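Local coordinates for protein SalCYP truncation (Salinispora tropica, PDB 7ABB) that belongs to the cytochrome P450 family, a mainly helical fold that encloses a heme, and is modelled here with heme c, at residues Val11-Phe16 with Gly33-Ser38; Asn89-Arg94 with Trp213-Thr218; Val139-Met144 with Ala152-Leu157. All blocks are in the same frame, centred on the assembly; numbering follows the deposited sequence.

Contact 1 of 3, residues Val11-Phe16 with Gly33-Ser38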
loop_
_atom_site.group_PDB
_atom_site.type_symbol
_atom_site.label_atom_id
_atom_site.label_comp_id
_atom_site.label_asym_id
_atom_site.label_seq_id
_atom_site.Cartn_x
_atom_site.Cartn_y
_atom_site.Cartn_z
ATOM N N VAL A 11 -27.267 3.030 6.802
ATOM C CA VAL A 11 -27.342 1.897 5.895
ATOM C C VAL A 11 -26.574 0.732 6.499
ATOM O O VAL A 11 -25.626 0.915 7.269
ATOM C CB VAL A 11 -26.803 2.244 4.494
ATOM C CG1 VAL A 11 -27.766 3.176 3.784
ATOM C CG2 VAL A 11 -25.424 2.865 4.584
ATOM N N GLU A 12 -27.000 -0.482 6.149
ATOM C CA GLU A 12 -26.319 -1.689 6.613
ATOM C C GLU A 12 -25.161 -1.945 5.657
ATOM O O GLU A 12 -25.259 -2.726 4.716
ATOM C CB GLU A 12 -27.289 -2.864 6.668
ATOM C CG GLU A 12 -26.768 -4.097 7.410
ATOM C CD GLU A 12 -26.739 -3.920 8.919
ATOM O OE1 GLU A 12 -27.403 -2.992 9.428
ATOM O OE2 GLU A 12 -26.050 -4.712 9.598
ATOM N N PHE A 13 -24.050 -1.256 5.902
ATOM C CA PHE A 13 -22.893 -1.271 5.009
ATOM C C PHE A 13 -21.725 -2.007 5.647
ATOM O O PHE A 13 -21.322 -1.692 6.771
ATOM C CB PHE A 13 -22.463 0.154 4.655
ATOM C CG PHE A 13 -21.206 0.232 3.819
ATOM C CD1 PHE A 13 -21.230 -0.089 2.481
ATOM C CD2 PHE A 13 -20.009 0.656 4.379
ATOM C CE1 PHE A 13 -20.088 -0.004 1.717
ATOM C CE2 PHE A 13 -18.865 0.770 3.614
ATOM C CZ PHE A 13 -18.900 0.420 2.280
ATOM N N ASP A 14 -21.165 -2.957 4.904
ATOM C CA ASP A 14 -20.015 -3.744 5.331
ATOM C C ASP A 14 -18.741 -3.067 4.833
ATOM O O ASP A 14 -18.579 -2.867 3.627
ATOM C CB ASP A 14 -20.149 -5.157 4.760
ATOM C CG ASP A 14 -18.982 -6.076 5.114
ATOM O OD1 ASP A 14 -17.912 -5.606 5.547
ATOM O OD2 ASP A 14 -19.155 -7.300 4.939
ATOM N N PHE A 15 -17.839 -2.705 5.750
ATOM C CA PHE A 15 -16.666 -1.957 5.303
ATOM C C PHE A 15 -15.674 -2.812 4.515
ATOM O O PHE A 15 -14.729 -2.255 3.945
ATOM C CB PHE A 15 -15.955 -1.280 6.478
ATOM C CG PHE A 15 -15.520 -2.222 7.564
ATOM C CD1 PHE A 15 -14.507 -3.134 7.347
ATOM C CD2 PHE A 15 -16.105 -2.166 8.814
ATOM C CE1 PHE A 15 -14.102 -3.997 8.346
ATOM C CE2 PHE A 15 -15.700 -3.025 9.819
ATOM C CZ PHE A 15 -14.698 -3.941 9.582
ATOM N N PHE A 16 -15.854 -4.122 4.466
ATOM C CA PHE A 16 -15.046 -4.967 3.568
ATOM C C PHE A 16 -15.429 -4.822 2.109
ATOM O O PHE A 16 -14.938 -5.556 1.249
ATOM C CB PHE A 16 -15.175 -6.428 3.992
ATOM C CG PHE A 16 -14.427 -6.757 5.246
ATOM C CD1 PHE A 16 -13.045 -6.710 5.270
ATOM C CD2 PHE A 16 -15.103 -7.119 6.403
ATOM C CE1 PHE A 16 -12.343 -7.014 6.427
ATOM C CE2 PHE A 16 -14.404 -7.425 7.565
ATOM C CZ PHE A 16 -13.024 -7.372 7.574
ATOM N N GLY A 33 -21.088 15.163 3.465
ATOM C CA GLY A 33 -19.753 14.599 3.366
ATOM C C GLY A 33 -19.572 13.248 4.005
ATOM O O GLY A 33 -18.423 12.841 4.216
ATOM N N ALA A 34 -20.648 12.525 4.312
ATOM C CA ALA A 34 -20.496 11.225 4.942
ATOM C C ALA A 34 -21.781 10.423 4.839
ATOM O O ALA A 34 -22.863 10.963 4.572
ATOM C CB ALA A 34 -20.100 11.366 6.410
ATOM N N PHE A 35 -21.645 9.107 5.032
ATOM C CA PHE A 35 -22.785 8.260 5.331
ATOM C C PHE A 35 -22.473 7.439 6.566
ATOM O O PHE A 35 -21.316 7.302 6.973
ATOM C CB PHE A 35 -23.199 7.366 4.144
ATOM C CG PHE A 35 -22.209 6.290 3.756
ATOM C CD1 PHE A 35 -22.263 5.033 4.342
ATOM C CD2 PHE A 35 -21.308 6.506 2.731
ATOM C CE1 PHE A 35 -21.389 4.029 3.951
ATOM C CE2 PHE A 35 -20.424 5.506 2.327
ATOM C CZ PHE A 35 -20.477 4.259 2.935
ATOM N N HIS A 36 -23.533 6.943 7.191
ATOM C CA HIS A 36 -23.449 6.211 8.446
ATOM C C HIS A 36 -23.871 4.766 8.222
ATOM O O HIS A 36 -24.901 4.498 7.581
ATOM C CB HIS A 36 -24.326 6.839 9.529
ATOM C CG HIS A 36 -24.145 6.211 10.872
ATOM N ND1 HIS A 36 -25.027 5.288 11.397
ATOM C CD2 HIS A 36 -23.141 6.328 11.775
ATOM C CE1 HIS A 36 -24.590 4.898 12.586
ATOM N NE2 HIS A 36 -23.448 5.512 12.834
ATOM N N SER A 37 -23.083 3.843 8.750
ATOM C CA SER A 37 -23.400 2.427 8.698
ATOM C C SER A 37 -23.873 1.943 10.058
ATOM O O SER A 37 -23.222 2.197 11.081
ATOM C CB SER A 37 -22.195 1.601 8.273
ATOM O OG SER A 37 -22.560 0.221 8.268
ATOM N N SER A 38 -24.982 1.214 10.057
ATOM C CA SER A 38 -25.516 0.612 11.267
ATOM C C SER A 38 -24.977 -0.786 11.501
ATOM O O SER A 38 -25.365 -1.437 12.472
ATOM C CB SER A 38 -27.042 0.566 11.189
ATOM O OG SER A 38 -27.454 -0.047 9.977
#
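S37 OG and the backbone of F13 meet at 2.7 Å, OG donating to F13 O in the carbonyl plane and on a lone pair. The torsion that sets this is chi1 of S37, 179°, which turns OG anti to its own backbone N and out to the loop chain. One residue on from S37, S38 OG donates over 3.0 Å to OE1 of E12, the residue before F13, reaching the carboxylate on its anti side and well out of its plane. Before these side-chain bonds in the loop, the main chains pair at a single beta bridge, V11 with S37: V11 N donates to H36 O at 2.9 Å, S38 N donates to V11 O, and S37 CA adds a CA-H...O contact to V11 O at 3.0 Å. The apolar part lies beside the bridge. F35 turns its edge to the face of F13 in a T-shaped pair, centroids 5.1 Å apart and planes at 89°, with CE1 and CZ the atoms over the ring; V11 CG2 touches F35 CD1 at 3.8 Å.

Further out, helix 19-29 packs on both phenylalanines through V25, and Y22 makes a second edge-to-face pair with F13. Strand 34-37 is an outermost strand of the mixed beta sheet, paired on its inner side with 43-46, so V11 joins the loop before helix 19-29 to the sheet margin. S37 OG, which grips F13 O, also bonds R39 N; these polar bonds tie the loop to the strand margin, while the F13 and F35 rings, backed by V25, face helix 19-29.

Contact 2 of 3, residues Asn89-Arg94 with Trp213-Thr218. With HEC (heme c), chain B.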
loop_
_atom_site.group_PDB
_atom_site.type_symbol
_atom_site.label_atom_id
_atom_site.label_comp_id
_atom_site.label_asym_id
_atom_site.label_seq_id
_atom_site.Cartn_x
_atom_site.Cartn_y
_atom_site.Cartn_z
ATOM N N ASN A 89 6.263 10.924 16.328
ATOM C CA ASN A 89 7.137 11.763 15.520
ATOM C C ASN A 89 8.598 11.341 15.679
ATOM O O ASN A 89 9.364 11.355 14.708
ATOM C CB ASN A 89 6.920 13.229 15.884
ATOM C CG ASN A 89 5.451 13.644 15.738
ATOM O OD1 ASN A 89 4.735 13.167 14.844
ATOM N ND2 ASN A 89 4.993 14.514 16.627
ATOM N N GLU A 90 8.985 10.889 16.874
ATOM C CA GLU A 90 10.366 10.456 17.073
ATOM C C GLU A 90 10.643 9.171 16.312
ATOM O O GLU A 90 11.715 9.023 15.719
ATOM C CB GLU A 90 10.674 10.263 18.557
ATOM C CG GLU A 90 12.165 10.257 18.882
ATOM C CD GLU A 90 12.444 10.184 20.376
ATOM O OE1 GLU A 90 13.624 9.994 20.742
ATOM O OE2 GLU A 90 11.494 10.301 21.182
ATOM N N TRP A 91 9.700 8.228 16.322
ATOM C CA TRP A 91 9.876 7.018 15.520
ATOM C C TRP A 91 10.050 7.367 14.050
ATOM O O TRP A 91 10.934 6.827 13.374
ATOM C CB TRP A 91 8.678 6.087 15.674
ATOM C CG TRP A 91 8.754 5.222 16.864
ATOM C CD1 TRP A 91 8.064 5.371 18.025
ATOM C CD2 TRP A 91 9.556 4.050 17.018
ATOM N NE1 TRP A 91 8.386 4.362 18.892
ATOM C CE2 TRP A 91 9.303 3.539 18.302
ATOM C CE3 TRP A 91 10.460 3.385 16.193
ATOM C CZ2 TRP A 91 9.919 2.395 18.785
ATOM C CZ3 TRP A 91 11.076 2.254 16.676
ATOM C CH2 TRP A 91 10.804 1.768 17.962
ATOM N N ARG A 92 9.210 8.258 13.534
ATOM C CA ARG A 92 9.316 8.612 12.123
ATOM C C ARG A 92 10.656 9.287 11.831
ATOM O O ARG A 92 11.259 9.039 10.781
ATOM C CB ARG A 92 8.139 9.490 11.692
ATOM C CG ARG A 92 6.805 8.728 11.622
ATOM C CD ARG A 92 6.799 7.622 10.576
ATOM N NE ARG A 92 6.972 8.142 9.220
ATOM C CZ ARG A 92 5.988 8.227 8.316
ATOM N NH1 ARG A 92 4.763 7.826 8.623
ATOM N NH2 ARG A 92 6.232 8.722 7.106
ATOM N N ARG A 93 11.148 10.122 12.750
ATOM C CA ARG A 93 12.449 10.759 12.538
ATOM C C ARG A 93 13.560 9.720 12.474
ATOM O O ARG A 93 14.471 9.830 11.645
ATOM C CB ARG A 93 12.748 11.791 13.635
ATOM C CG ARG A 93 11.926 13.062 13.507
ATOM C CD ARG A 93 12.447 14.171 14.410
ATOM N NE ARG A 93 12.292 13.838 15.825
ATOM C CZ ARG A 93 11.580 14.538 16.706
ATOM N NH1 ARG A 93 11.516 14.130 17.968
ATOM N NH2 ARG A 93 10.945 15.648 16.345
ATOM N N ARG A 94 13.528 8.728 13.370
ATOM C CA ARG A 94 14.565 7.699 13.371
ATOM C C ARG A 94 14.509 6.854 12.106
ATOM O O ARG A 94 15.556 6.478 11.560
ATOM C CB ARG A 94 14.430 6.813 14.609
ATOM C CG ARG A 94 14.477 7.571 15.952
ATOM C CD ARG A 94 15.705 7.335 16.681
ATOM N NE ARG A 94 15.769 8.086 17.939
ATOM C CZ ARG A 94 16.904 8.425 18.532
ATOM N NH1 ARG A 94 18.064 8.086 17.985
ATOM N NH2 ARG A 94 16.877 9.106 19.671
ATOM N N TRP A 213 18.847 3.233 19.459
ATOM C CA TRP A 213 17.760 4.205 19.469
ATOM C C TRP A 213 17.181 4.377 20.862
ATOM O O TRP A 213 17.002 3.412 21.613
ATOM C CB TRP A 213 16.622 3.800 18.535
ATOM C CG TRP A 213 16.933 3.910 17.075
ATOM C CD1 TRP A 213 18.137 4.243 16.516
ATOM C CD2 TRP A 213 16.035 3.680 15.986
ATOM N NE1 TRP A 213 18.046 4.235 15.153
ATOM C CE2 TRP A 213 16.774 3.871 14.788
ATOM C CE3 TRP A 213 14.687 3.314 15.899
ATOM C CZ2 TRP A 213 16.198 3.740 13.526
ATOM C CZ3 TRP A 213 14.117 3.172 14.638
ATOM C CH2 TRP A 213 14.874 3.380 13.467
ATOM N N GLU A 214 16.856 5.622 21.175
ATOM C CA GLU A 214 16.034 5.972 22.323
ATOM C C GLU A 214 14.780 6.658 21.808
ATOM O O GLU A 214 14.800 7.341 20.778
ATOM C CB GLU A 214 16.761 6.882 23.304
ATOM C CG GLU A 214 17.693 6.117 24.242
ATOM C CD GLU A 214 18.332 6.996 25.297
ATOM O OE1 GLU A 214 19.146 6.475 26.083
ATOM O OE2 GLU A 214 18.012 8.202 25.345
ATOM N N ILE A 215 13.679 6.429 22.511
ATOM C CA ILE A 215 12.418 7.093 22.234
ATOM C C ILE A 215 11.924 7.634 23.562
ATOM O O ILE A 215 11.769 6.872 24.524
ATOM C CB ILE A 215 11.379 6.148 21.615
ATOM C CG1 ILE A 215 11.860 5.613 20.266
ATOM C CG2 ILE A 215 10.039 6.846 21.462
ATOM C CD1 ILE A 215 11.882 6.626 19.120
ATOM N N ASP A 216 11.698 8.942 23.623
ATOM C CA ASP A 216 11.233 9.583 24.851
ATOM C C ASP A 216 12.235 9.376 25.988
ATOM O O ASP A 216 11.854 9.178 27.145
ATOM C CB ASP A 216 9.851 9.055 25.245
ATOM C CG ASP A 216 9.050 10.042 26.073
ATOM O OD1 ASP A 216 9.503 11.187 26.276
ATOM O OD2 ASP A 216 7.951 9.662 26.531
ATOM N N GLY A 217 13.527 9.391 25.648
ATOM C CA GLY A 217 14.588 9.227 26.624
ATOM C C GLY A 217 14.784 7.824 27.154
ATOM O O GLY A 217 15.517 7.648 28.136
ATOM N N THR A 218 14.159 6.823 26.538
ATOM C CA THR A 218 14.201 5.453 27.015
ATOM C C THR A 218 14.716 4.557 25.900
ATOM O O THR A 218 14.277 4.707 24.754
ATOM C CB THR A 218 12.803 4.987 27.452
ATOM O OG1 THR A 218 12.382 5.757 28.586
ATOM C CG2 THR A 218 12.810 3.521 27.832
HETATM FE FE HEC B . 2.287 2.235 3.342
HETATM C CHA HEC B . 1.130 3.755 6.204
HETATM C CHB HEC B . -0.618 3.138 1.767
HETATM C CHC HEC B . 3.438 0.760 0.468
HETATM C CHD HEC B . 4.996 1.026 5.014
HETATM N NA HEC B . 0.612 3.218 3.883
HETATM C C1A HEC B . 0.325 3.824 5.106
HETATM C C2A HEC B . -0.945 4.519 5.070
HETATM C C3A HEC B . -1.408 4.342 3.819
HETATM C C4A HEC B . -0.464 3.541 3.079
HETATM C CMA HEC B . -2.733 4.847 3.222
HETATM C CAA HEC B . -1.606 5.342 6.232
HETATM C CBA HEC B . -2.482 4.509 7.161
HETATM C CGA HEC B . -3.113 5.407 8.211
HETATM O O1A HEC B . -3.757 4.808 9.103
HETATM O O2A HEC B . -2.953 6.652 8.117
HETATM N NB HEC B . 1.536 1.945 1.502
HETATM C C1B HEC B . 0.333 2.436 1.027
HETATM C C2B HEC B . 0.255 2.112 -0.366
HETATM C C3B HEC B . 1.387 1.479 -0.726
HETATM C C4B HEC B . 2.196 1.341 0.436
HETATM C CMB HEC B . -0.966 2.525 -1.211
HETATM C CAB HEC B . 1.873 0.885 -2.023
HETATM C CBB HEC B . 1.145 1.300 -3.260
HETATM N NC HEC B . 3.897 1.083 2.860
HETATM C C1C HEC B . 4.221 0.661 1.591
HETATM C C2C HEC B . 5.525 0.052 1.619
HETATM C C3C HEC B . 5.992 0.119 2.886
HETATM C C4C HEC B . 4.957 0.751 3.671
HETATM C CMC HEC B . 6.218 -0.521 0.382
HETATM C CAC HEC B . 7.299 -0.393 3.512
HETATM C CBC HEC B . 8.505 -0.677 2.616
HETATM N ND HEC B . 2.908 2.350 5.236
HETATM C C1D HEC B . 4.085 1.763 5.700
HETATM C C2D HEC B . 4.221 2.086 7.085
HETATM C C3D HEC B . 3.050 2.915 7.481
HETATM C C4D HEC B . 2.290 3.053 6.257
HETATM C CMD HEC B . 5.370 1.626 7.991
HETATM C CAD HEC B . 2.726 3.507 8.864
HETATM C CBD HEC B . 3.307 4.899 8.913
HETATM C CGD HEC B . 2.930 5.573 10.218
HETATM O O1D HEC B . 3.548 6.603 10.561
HETATM O O2D HEC B . 2.013 5.058 10.888
HETATM O O HOH W 1 14.456 10.313 23.042
#
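I215, in the beta hairpin of strands 214-215 and 218-219, and W213 just before it pack on helix 86-95 of this P450 fold; the type I' turn of the hairpin runs from I215 to T218. Two of the apolar contacts are CH-pi. I215 CD1 stands 4.0 Å from the centroid of the W91 five-membered ring, only 3° off its normal, while R94 CB sits equally squarely over the six-membered ring of W213, 3.4 Å from the centroid. The two indoles meet obliquely, CZ3 to CZ3. E214 N, buried without a partner in the model, packs over the centre of the R94 guanidinium.

The polar contacts gather on E90. Its CG lies anti to the backbone N (chi1 -161°) and the chain beyond is extended, carrying the carboxylate to the turn, where D216 N donates to OE2 at 2.8 Å from the syn side, tilted out of the carboxylate plane. A water donates to OE1 and accepts from G217 N. Within the helix, R94 NH2 forms a salt bridge with E90 OE1.

The helix also faces the heme c: R92, whose NH1 bonds Q341 O as well, meets a propionate in the plane of its guanidinium, NH1 donating to O1D at 2.6 Å with an N-H...O angle of 149°.

Contact 3 of 3, residues Val139-Met144 with Ala152-Leu157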
loop_
_atom_site.group_PDB
_atom_site.type_symbol
_atom_site.label_atom_id
_atom_site.label_comp_id
_atom_site.label_asym_id
_atom_site.label_seq_id
_atom_site.Cartn_x
_atom_site.Cartn_y
_atom_site.Cartn_z
ATOM N N VAL A 139 8.270 -7.761 -5.183
ATOM C CA VAL A 139 8.070 -6.759 -4.149
ATOM C C VAL A 139 8.667 -7.220 -2.827
ATOM O O VAL A 139 9.281 -6.425 -2.100
ATOM C CB VAL A 139 6.571 -6.429 -4.020
ATOM C CG1 VAL A 139 6.306 -5.558 -2.791
ATOM C CG2 VAL A 139 6.096 -5.709 -5.271
ATOM N N LEU A 140 8.465 -8.487 -2.464
ATOM C CA LEU A 140 9.018 -8.970 -1.203
ATOM C C LEU A 140 10.540 -8.949 -1.222
ATOM O O LEU A 140 11.165 -8.584 -0.224
ATOM C CB LEU A 140 8.492 -10.365 -0.904
ATOM C CG LEU A 140 9.024 -11.023 0.370
ATOM C CD1 LEU A 140 8.763 -10.179 1.609
ATOM C CD2 LEU A 140 8.406 -12.415 0.496
ATOM N N GLU A 141 11.161 -9.347 -2.335
ATOM C CA GLU A 141 12.618 -9.241 -2.438
ATOM C C GLU A 141 13.063 -7.800 -2.186
ATOM O O GLU A 141 14.006 -7.548 -1.418
ATOM C CB GLU A 141 13.100 -9.716 -3.814
ATOM C CG GLU A 141 14.602 -9.516 -4.034
ATOM C CD GLU A 141 15.138 -10.112 -5.322
ATOM O OE1 GLU A 141 14.531 -11.077 -5.860
ATOM O OE2 GLU A 141 16.155 -9.579 -5.802
ATOM N N ASN A 142 12.395 -6.843 -2.829
ATOM C CA ASN A 142 12.738 -5.440 -2.651
ATOM C C ASN A 142 12.556 -5.010 -1.197
ATOM O O ASN A 142 13.367 -4.246 -0.665
ATOM C CB ASN A 142 11.858 -4.556 -3.549
ATOM C CG ASN A 142 12.061 -4.821 -5.012
ATOM O OD1 ASN A 142 13.156 -5.157 -5.463
ATOM N ND2 ASN A 142 10.981 -4.647 -5.780
ATOM N N LEU A 143 11.469 -5.449 -0.552
ATOM C CA LEU A 143 11.234 -5.105 0.856
ATOM C C LEU A 143 12.365 -5.634 1.731
ATOM O O LEU A 143 12.903 -4.916 2.585
ATOM C CB LEU A 143 9.909 -5.692 1.335
ATOM C CG LEU A 143 9.502 -5.385 2.781
ATOM C CD1 LEU A 143 9.321 -3.911 2.996
ATOM C CD2 LEU A 143 8.243 -6.139 3.160
ATOM N N MET A 144 12.734 -6.904 1.521
ATOM C CA MET A 144 13.806 -7.524 2.287
ATOM C C MET A 144 15.103 -6.755 2.120
ATOM O O MET A 144 15.851 -6.572 3.091
ATOM C CB MET A 144 13.962 -8.973 1.845
ATOM C CG MET A 144 12.783 -9.843 2.247
ATOM S SD MET A 144 12.815 -11.461 1.468
ATOM C CE MET A 144 14.057 -12.232 2.483
ATOM N N ALA A 152 18.151 -15.107 1.367
ATOM C CA ALA A 152 17.934 -16.546 1.419
ATOM C C ALA A 152 16.599 -16.913 2.053
ATOM O O ALA A 152 16.115 -18.026 1.834
ATOM C CB ALA A 152 19.076 -17.227 2.185
ATOM N N ASP A 153 15.981 -16.007 2.820
ATOM C CA ASP A 153 14.727 -16.296 3.506
ATOM C C ASP A 153 13.496 -15.958 2.671
ATOM O O ASP A 153 12.379 -16.055 3.183
ATOM C CB ASP A 153 14.641 -15.522 4.828
ATOM C CG ASP A 153 15.773 -15.851 5.786
ATOM O OD1 ASP A 153 16.345 -16.967 5.713
ATOM O OD2 ASP A 153 16.084 -14.984 6.635
ATOM N N LEU A 154 13.673 -15.578 1.401
ATOM C CA LEU A 154 12.544 -15.107 0.603
ATOM C C LEU A 154 11.450 -16.164 0.487
ATOM O O LEU A 154 10.262 -15.861 0.637
ATOM C CB LEU A 154 13.027 -14.684 -0.783
ATOM C CG LEU A 154 11.975 -14.008 -1.679
ATOM C CD1 LEU A 154 12.671 -13.160 -2.716
ATOM C CD2 LEU A 154 11.048 -15.008 -2.355
ATOM N N ASP A 155 11.822 -17.404 0.162
ATOM C CA ASP A 155 10.802 -18.433 -0.003
ATOM C C ASP A 155 10.020 -18.626 1.289
ATOM O O ASP A 155 8.796 -18.797 1.261
ATOM C CB ASP A 155 11.439 -19.749 -0.460
ATOM C CG ASP A 155 11.976 -19.686 -1.889
ATOM O OD1 ASP A 155 11.408 -18.950 -2.717
ATOM O OD2 ASP A 155 12.970 -20.386 -2.182
ATOM N N HIS A 156 10.702 -18.563 2.436
ATOM C CA HIS A 156 10.020 -18.706 3.716
ATOM C C HIS A 156 9.034 -17.565 3.931
ATOM O O HIS A 156 7.866 -17.786 4.269
ATOM C CB HIS A 156 11.052 -18.748 4.843
ATOM C CG HIS A 156 10.469 -19.009 6.196
ATOM N ND1 HIS A 156 10.376 -18.034 7.169
ATOM C CD2 HIS A 156 9.970 -20.140 6.748
ATOM C CE1 HIS A 156 9.842 -18.556 8.260
ATOM N NE2 HIS A 156 9.581 -19.829 8.028
ATOM N N LEU A 157 9.487 -16.331 3.716
ATOM C CA LEU A 157 8.630 -15.181 3.946
ATOM C C LEU A 157 7.516 -15.116 2.914
ATOM O O LEU A 157 6.399 -14.697 3.237
ATOM C CB LEU A 157 9.456 -13.894 3.926
ATOM C CG LEU A 157 10.469 -13.721 5.066
ATOM C CD1 LEU A 157 11.107 -12.361 4.926
ATOM C CD2 LEU A 157 9.812 -13.901 6.416
#
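M144 reaches from helix 130-147 toward the start of helix 154-165, and its outer atoms carry much of the contact. CB is directed at the facing segment; chi1 of -69° sets CG anti to the carbonyl carbon, 4.0 Å from L157 CD1. SD, the next atom, lies beside L154, 3.8 Å from its CA and 3.9 Å from its CB. At the tip the chain bends, chi3 77°, and CE turns in against the first turn of the opposing helix, 3.5 Å from L154 N and 3.8 Å from L157 CD1. The methyl also touches D153, the N-cap residue, whose carboxylate makes no capping bond and is instead hydrogen-bonded through OD2 to Y189 OH.

This is helix-to-helix packing in the alpha-helical part of the P450 fold, between helices consecutive in the chain and joined by a short connection; L151 of that connection touches M144 and E141. One turn before M144, L140 points across at about a right angle to L157, with CD2 3.7 Å from L157 C. L154 answers from the second helix: its CD1 settles 3.6 Å from E141 CB, while the extended E141 chain carries its carboxylate on to salt bridges with R118 and R117. On another face of helix 130-147, L143 touches the heme c, whereas the side chain of L140 is about 10 Å from it.

All three contacts are partly buried, each with three buried residues among those that touch, and none meets another. Contact 1 belongs to the edge of the mixed sheet, contact 2 joins a helix to a two-strand hairpin, and contact 3 pairs two successive helices; contacts 1 and 3 lie on opposite sides of the chain's centre. Contact 3 is the nearest to that centre, about 17 Å between centres against 23 and 24 Å, and its side-chain pairs across the interface are apolar. Contact 1 combines backbone pairing and hydroxyl bonds with an aromatic pair, and contact 2 a carboxylate and a water with CH-pi packing. Contacts 2 and 3 each include a heme c pocket residue, R92 as a polar partner and L143 as an apolar one.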